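Local coordinates for Polyphosphate:AMP phosphotransferase (Meiothermus ruber H328, PDB 5O6M), which transfers phosphate from inorganic polyphosphate to nucleotides, converting AMP to ADP and ADP to ATP, as a class III polyphosphate kinase 2, at the interface of chains A and B. Residues are numbered along the deposited sequence; one frame, centred on the assembly and turned at random. Chains: chain A/B, Polyphosphate:AMP phosphotransferase.

Contact 1: the interface of chains A and B. Residues chain A 57, 108, 155-156, 159; chain B 101-103, 145, 148.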
# COMPACT_ATOMS: atom_id res chain seq x y z
N LYS A 57 9.99 -2.14 18.52
CA LYS A 57 9.51 -2.95 17.41
C LYS A 57 10.25 -4.27 17.47
O LYS A 57 11.46 -4.29 17.71
CB LYS A 57 9.74 -2.27 16.05
CG LYS A 57 9.70 -0.75 16.06
CD LYS A 57 10.05 -0.22 14.68
CE LYS A 57 10.03 1.31 14.62
NZ LYS A 57 11.35 1.91 14.97
N HIS A 108 10.34 -4.63 3.14
CA HIS A 108 10.38 -3.41 3.95
C HIS A 108 8.97 -2.95 4.29
O HIS A 108 8.73 -2.44 5.39
CB HIS A 108 11.15 -2.31 3.21
CG HIS A 108 11.68 -1.24 4.11
ND1 HIS A 108 12.60 -0.30 3.70
CD2 HIS A 108 11.42 -0.97 5.42
CE1 HIS A 108 12.89 0.50 4.71
NE2 HIS A 108 12.19 0.12 5.76
N MET A 155 20.08 -0.82 9.81
CA MET A 155 19.22 0.36 9.83
C MET A 155 17.97 0.09 10.66
O MET A 155 17.58 0.93 11.48
CB MET A 155 18.87 0.77 8.40
CG MET A 155 17.98 1.99 8.29
SD MET A 155 16.22 1.62 8.45
CE MET A 155 16.00 0.36 7.20
N LEU A 156 17.34 -1.06 10.47
CA LEU A 156 16.17 -1.42 11.28
C LEU A 156 16.50 -1.39 12.77
O LEU A 156 15.74 -0.84 13.57
CB LEU A 156 15.64 -2.79 10.87
CG LEU A 156 14.94 -2.90 9.51
CD1 LEU A 156 14.38 -4.30 9.28
CD2 LEU A 156 13.83 -1.85 9.37
N GLU A 159 17.19 2.02 14.36
CA GLU A 159 15.99 2.82 14.50
C GLU A 159 14.97 2.20 15.45
O GLU A 159 13.84 2.70 15.54
CB GLU A 159 15.36 3.05 13.12
CG GLU A 159 16.26 3.85 12.16
CD GLU A 159 16.44 5.29 12.62
OE1 GLU A 159 17.55 5.83 12.48
OE2 GLU A 159 15.46 5.85 13.16
N ARG B 101 7.40 3.70 12.07
CA ARG B 101 8.38 2.86 11.40
C ARG B 101 9.67 3.65 11.19
O ARG B 101 9.72 4.87 11.37
CB ARG B 101 7.88 2.35 10.05
CG ARG B 101 6.81 1.28 10.13
CD ARG B 101 5.44 1.84 9.83
NE ARG B 101 4.42 0.80 9.77
CZ ARG B 101 3.15 1.00 10.07
NH1 ARG B 101 2.75 2.20 10.47
NH2 ARG B 101 2.28 0.01 9.99
N ASP B 102 10.72 2.93 10.81
CA ASP B 102 11.97 3.59 10.47
C ASP B 102 11.72 4.64 9.39
O ASP B 102 10.78 4.53 8.60
CB ASP B 102 13.00 2.57 10.02
CG ASP B 102 12.57 1.84 8.75
OD1 ASP B 102 11.85 0.83 8.88
OD2 ASP B 102 12.94 2.27 7.64
N TYR B 103 12.58 5.66 9.36
CA TYR B 103 12.37 6.78 8.46
C TYR B 103 12.44 6.38 6.99
O TYR B 103 11.89 7.09 6.14
CB TYR B 103 13.39 7.89 8.75
CG TYR B 103 14.82 7.45 8.54
CD1 TYR B 103 15.51 6.74 9.52
CD2 TYR B 103 15.48 7.73 7.35
CE1 TYR B 103 16.82 6.34 9.32
CE2 TYR B 103 16.78 7.33 7.14
CZ TYR B 103 17.45 6.64 8.13
OH TYR B 103 18.75 6.24 7.92
N ARG B 145 22.64 7.78 10.16
CA ARG B 145 21.82 7.67 8.95
C ARG B 145 22.60 7.87 7.65
O ARG B 145 22.14 7.40 6.60
CB ARG B 145 20.66 8.66 9.02
CG ARG B 145 19.69 8.33 10.14
CD ARG B 145 18.56 9.33 10.31
NE ARG B 145 17.61 8.86 11.31
CZ ARG B 145 16.49 9.48 11.65
NH1 ARG B 145 16.15 10.63 11.08
NH2 ARG B 145 15.70 8.95 12.58
N HIS B 148 23.24 4.40 6.65
CA HIS B 148 21.97 3.82 6.20
C HIS B 148 21.68 4.24 4.77
O HIS B 148 21.31 3.41 3.92
CB HIS B 148 20.81 4.25 7.12
CG HIS B 148 21.01 3.92 8.56
ND1 HIS B 148 20.23 4.48 9.56
CD2 HIS B 148 21.89 3.10 9.19
CE1 HIS B 148 20.63 4.02 10.73
NE2 HIS B 148 21.63 3.18 10.54
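Helix 145-158 of each chain lines this side of the two-fold interface, and against its chain A copy, at A:Met155 and A:Leu156, packs the chain B loop that carries B:Asp102. The aspartate meets A:His108 tip to tip with carboxylate and imidazole nearly coplanar, 14° apart; NE2 of the ring donates to OD2 at 3.0 Å, on the syn lone pair. CG of B:Asp102 lies between the backbone N and the carbonyl carbon (chi1 63°), which turns the carboxylate toward chain A. A:Met155 crosses the aspartate at about a right angle, its SD 3.4 Å from B:Asp102 OD2, and A:Leu156 brings CD2 against OD1, so apolar groups flank the hydrogen-bonded carboxylate and may shield it from water. A flexible thioether chain suits the next step: bent at chi2 and chi3, A:Met155 lays CG over one face of the B:His148 ring, 3.8 Å from its centroid. B:Tyr103 OH and B:His148 ND1 share a 2.8 Å hydrogen bond, which helps fix that ring. Just past the helix end, A:Glu159 sets its carboxylate at the tyrosine's edge, where B:Arg145 grips it side-on: NE donates to OE1 from above the carboxylate plane, and NH2 forms a salt bridge to OE2 at 3.2 Å.

Contact 2: the interface of chains A and B. Residues chain A 57, 111-114; chain B 99-102.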
# COMPACT_ATOMS: atom_id res chain seq x y z
N LYS A 57 9.99 -2.14 18.52
CA LYS A 57 9.51 -2.95 17.41
C LYS A 57 10.25 -4.27 17.47
O LYS A 57 11.46 -4.29 17.71
CB LYS A 57 9.74 -2.27 16.05
CG LYS A 57 9.70 -0.75 16.06
CD LYS A 57 10.05 -0.22 14.68
CE LYS A 57 10.03 1.31 14.62
NZ LYS A 57 11.35 1.91 14.97
N VAL A 111 7.60 -4.39 7.82
CA VAL A 111 8.34 -4.35 9.09
C VAL A 111 7.40 -3.92 10.21
O VAL A 111 6.42 -3.21 9.95
CB VAL A 111 9.56 -3.43 9.00
CG1 VAL A 111 10.49 -3.88 7.87
CG2 VAL A 111 9.11 -1.98 8.79
N PRO A 112 7.65 -4.33 11.45
CA PRO A 112 6.75 -3.95 12.55
C PRO A 112 6.89 -2.49 12.93
O PRO A 112 7.98 -1.91 12.90
CB PRO A 112 7.21 -4.86 13.70
CG PRO A 112 8.65 -5.11 13.43
CD PRO A 112 8.74 -5.20 11.91
N ARG A 113 5.77 -1.90 13.33
CA ARG A 113 5.77 -0.55 13.86
C ARG A 113 6.00 -0.59 15.37
O ARG A 113 6.06 -1.66 15.99
CB ARG A 113 4.45 0.15 13.53
CG ARG A 113 3.22 -0.56 14.10
CD ARG A 113 2.11 0.42 14.45
NE ARG A 113 2.50 1.27 15.57
CZ ARG A 113 2.06 2.51 15.77
NH1 ARG A 113 1.22 3.06 14.90
NH2 ARG A 113 2.48 3.20 16.82
N LYS A 114 6.11 0.59 15.97
CA LYS A 114 6.33 0.68 17.41
C LYS A 114 5.20 -0.02 18.17
O LYS A 114 4.02 0.15 17.86
CB LYS A 114 6.42 2.14 17.84
CG LYS A 114 7.67 2.84 17.36
CD LYS A 114 7.75 4.26 17.91
CE LYS A 114 9.07 4.92 17.55
NZ LYS A 114 9.07 6.37 17.88
N LEU B 99 6.08 7.79 11.35
CA LEU B 99 7.06 7.83 12.43
C LEU B 99 7.09 6.55 13.25
O LEU B 99 8.09 6.29 13.93
CB LEU B 99 6.81 9.03 13.34
CG LEU B 99 7.11 10.40 12.72
CD1 LEU B 99 6.50 11.53 13.56
CD2 LEU B 99 8.61 10.57 12.60
N ALA B 100 6.03 5.74 13.20
CA ALA B 100 6.02 4.48 13.93
C ALA B 100 6.89 3.42 13.27
O ALA B 100 7.07 2.35 13.84
CB ALA B 100 4.58 3.96 14.08
N ARG B 101 7.40 3.70 12.07
CA ARG B 101 8.38 2.86 11.40
C ARG B 101 9.67 3.65 11.19
O ARG B 101 9.72 4.87 11.37
CB ARG B 101 7.88 2.35 10.05
CG ARG B 101 6.81 1.28 10.13
CD ARG B 101 5.44 1.84 9.83
NE ARG B 101 4.42 0.80 9.77
CZ ARG B 101 3.15 1.00 10.07
NH1 ARG B 101 2.75 2.20 10.47
NH2 ARG B 101 2.28 0.01 9.99
N ASP B 102 10.72 2.93 10.81
CA ASP B 102 11.97 3.59 10.47
C ASP B 102 11.72 4.64 9.39
O ASP B 102 10.78 4.53 8.60
CB ASP B 102 13.00 2.57 10.02
CG ASP B 102 12.57 1.84 8.75
OD1 ASP B 102 11.85 0.83 8.88
OD2 ASP B 102 12.94 2.27 7.64
O HOH W 1 4.75 -1.88 8.28
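B:Ala100, on the loop that follows helix 96-99 in this PPK2-family kinase, presses its methyl group onto the guanidinium of A:Arg113. CB sits over the centre of the flat group, 3.4 Å from the guanidinium carbon CZ, and a small residue suits the place, probably because it lets the two backbones come close. The arginine is folded to offer that face: its CG lies between the backbone N and the carbonyl carbon (chi1 59°), and the chain bends again at chi2 and chi3. Its NE donates to the carbonyl O of A:Lys114 in the same chain at 3.0 Å, nearly straight and in the guanidinium plane, which restrains rotation of the group. The backbones are joined by A:Lys114 N, which donates to B:Ala100 O at 2.9 Å; CE of A:Lys57 also packs near that oxygen.

B:Arg101 returns the pattern with the roles exchanged. Bent at chi2 (104°), it brings its guanidinium under A:Arg113, whose CB lies over the centre of one face, 3.8 Å from CZ. In each arginine a face takes the packing and NE takes a polar partner. For B:Arg101 that partner is a water, 3.1 Å from NE and in the guanidinium plane, which reaches the carbonyl O of A:Val111 at 2.7 Å. The NH1 atoms of the like-charged A:Arg113 and B:Arg101 stay 4.8 Å apart.

Contact 3: the interface of chains A and B. Residues chain A 101-102, 104-105, 108-109; chain B 108-109, 111-112, 156.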
# COMPACT_ATOMS: atom_id res chain seq x y z
N ARG A 101 10.27 -3.93 -8.50
CA ARG A 101 11.09 -3.16 -7.58
C ARG A 101 12.19 -4.06 -7.02
O ARG A 101 12.18 -5.28 -7.20
CB ARG A 101 10.26 -2.58 -6.43
CG ARG A 101 9.35 -1.42 -6.81
CD ARG A 101 7.90 -1.85 -6.93
NE ARG A 101 7.04 -0.71 -7.19
CZ ARG A 101 5.89 -0.78 -7.85
NH1 ARG A 101 5.48 -1.95 -8.32
NH2 ARG A 101 5.16 0.31 -8.05
N ASP A 102 13.14 -3.44 -6.33
CA ASP A 102 14.17 -4.22 -5.65
C ASP A 102 13.52 -5.24 -4.72
O ASP A 102 12.42 -5.03 -4.19
CB ASP A 102 15.09 -3.30 -4.86
CG ASP A 102 14.38 -2.64 -3.70
OD1 ASP A 102 13.86 -1.52 -3.87
OD2 ASP A 102 14.33 -3.25 -2.61
N LEU A 104 13.91 -6.01 -1.74
CA LEU A 104 13.61 -5.60 -0.37
C LEU A 104 12.35 -4.75 -0.26
O LEU A 104 11.87 -4.53 0.86
CB LEU A 104 14.79 -4.83 0.23
CG LEU A 104 16.00 -5.68 0.62
CD1 LEU A 104 17.03 -4.84 1.35
CD2 LEU A 104 15.55 -6.85 1.47
N TRP A 105 11.80 -4.28 -1.38
CA TRP A 105 10.63 -3.41 -1.34
C TRP A 105 9.44 -4.08 -0.65
O TRP A 105 8.86 -3.53 0.29
CB TRP A 105 10.27 -2.99 -2.77
CG TRP A 105 9.02 -2.16 -2.92
CD1 TRP A 105 8.89 -0.82 -2.67
CD2 TRP A 105 7.76 -2.59 -3.45
NE1 TRP A 105 7.61 -0.40 -2.97
CE2 TRP A 105 6.90 -1.47 -3.45
CE3 TRP A 105 7.27 -3.82 -3.90
CZ2 TRP A 105 5.58 -1.54 -3.89
CZ3 TRP A 105 5.95 -3.89 -4.34
CH2 TRP A 105 5.12 -2.76 -4.33
N HIS A 108 10.34 -4.63 3.14
CA HIS A 108 10.38 -3.41 3.95
C HIS A 108 8.97 -2.95 4.29
O HIS A 108 8.73 -2.44 5.39
CB HIS A 108 11.15 -2.31 3.21
CG HIS A 108 11.68 -1.24 4.11
ND1 HIS A 108 12.60 -0.30 3.70
CD2 HIS A 108 11.42 -0.97 5.42
CE1 HIS A 108 12.89 0.50 4.71
NE2 HIS A 108 12.19 0.12 5.76
N GLN A 109 8.02 -3.13 3.37
CA GLN A 109 6.66 -2.66 3.62
C GLN A 109 6.05 -3.30 4.87
O GLN A 109 5.17 -2.70 5.50
CB GLN A 109 5.78 -2.94 2.40
CG GLN A 109 4.29 -2.68 2.62
CD GLN A 109 3.97 -1.21 2.84
OE1 GLN A 109 4.75 -0.32 2.50
NE2 GLN A 109 2.80 -0.95 3.43
N HIS B 108 11.09 4.10 0.98
CA HIS B 108 11.24 2.90 0.17
C HIS B 108 9.95 2.58 -0.58
O HIS B 108 9.98 2.11 -1.72
CB HIS B 108 11.66 1.71 1.03
CG HIS B 108 12.32 0.61 0.26
ND1 HIS B 108 12.99 -0.43 0.87
CD2 HIS B 108 12.45 0.41 -1.07
CE1 HIS B 108 13.47 -1.24 -0.06
NE2 HIS B 108 13.17 -0.74 -1.25
N GLN B 109 8.79 2.83 0.05
CA GLN B 109 7.53 2.51 -0.61
C GLN B 109 7.41 3.19 -1.97
O GLN B 109 6.68 2.69 -2.84
CB GLN B 109 6.35 2.92 0.28
CG GLN B 109 4.99 2.76 -0.39
CD GLN B 109 4.68 1.33 -0.79
OE1 GLN B 109 5.22 0.37 -0.23
NE2 GLN B 109 3.82 1.17 -1.79
N VAL B 111 9.95 4.07 -4.28
CA VAL B 111 11.02 3.95 -5.26
C VAL B 111 10.44 3.58 -6.63
O VAL B 111 9.38 2.95 -6.70
CB VAL B 111 12.09 2.93 -4.84
CG1 VAL B 111 12.70 3.32 -3.49
CG2 VAL B 111 11.50 1.53 -4.79
N PRO B 112 11.10 3.95 -7.73
CA PRO B 112 10.56 3.63 -9.05
C PRO B 112 10.66 2.15 -9.37
O PRO B 112 11.58 1.45 -8.96
CB PRO B 112 11.45 4.45 -10.00
CG PRO B 112 12.75 4.58 -9.25
CD PRO B 112 12.36 4.71 -7.80
N LEU B 156 19.68 -0.20 -3.94
CA LEU B 156 18.85 0.26 -5.06
C LEU B 156 19.61 0.19 -6.37
O LEU B 156 19.10 -0.31 -7.39
CB LEU B 156 18.37 1.69 -4.80
CG LEU B 156 17.32 1.93 -3.70
CD1 LEU B 156 16.91 3.40 -3.65
CD2 LEU B 156 16.10 1.03 -3.87
O HOH W 2 6.91 1.70 -5.76
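A:Trp105 and B:Val111 run antiparallel alongside one another at the apolar centre, with CG2 of the valine 4.1 Å from CD1 of the indole. CB of A:Leu104 adds a contact to CE1 of B:His108, and CD of A:Arg101 covers the indole face over its centre. Tryptophan suits this place because it joins a broad apolar surface to one N-H: NE1 donates in the ring plane to B:Gln109 O at 3.2 Å, nearly straight, although it stands above the carbonyl plane. B:His108, its CG anti to the backbone N (chi1 -158°), works with both nitrogens. NE2 donates at 2.8 Å to the syn lone pair of A:Asp102 OD1, the two-fold counterpart of the A:His108 to B:Asp102 pairing, while ND1 lies 2.9 Å from ND1 of A:His108. This last hydrogen bond has no decided direction, but one ring must supply the proton, and the planes stand 72° apart, edge-to-face. OE1 of A:Gln109 and OE1 of B:Gln109 approach closely; as modelled both can only accept, so the amide orientations are doubtful. At the rim a water links A:Arg101 NE, 2.8 Å away, to the carbonyl oxygens of B:Gln109 and B:Val111. The short helices 105-108 of the two chains face each other here, placing the paired histidines at the two-fold axis.

Contacts 1 and 2 are neighbours, their C-alpha centres about 8 Å apart, and share A:Lys57, B:Arg101 and B:Asp102; one loop of chain B thus serves both, meeting helix 145-158 in the first and the 111-114 segment in the second. The C-alpha centre of contact 3 lies about 13 Å from that of contact 1 and about 16 Å from that of contact 2. It shares A:His108 with contact 1, so that histidine ties the partner's aspartate to the histidine pair on the axis. Two-fold symmetry repeats every contact with chains exchanged, giving a continuous interface that may hold a dimer within the deposited four-chain assembly.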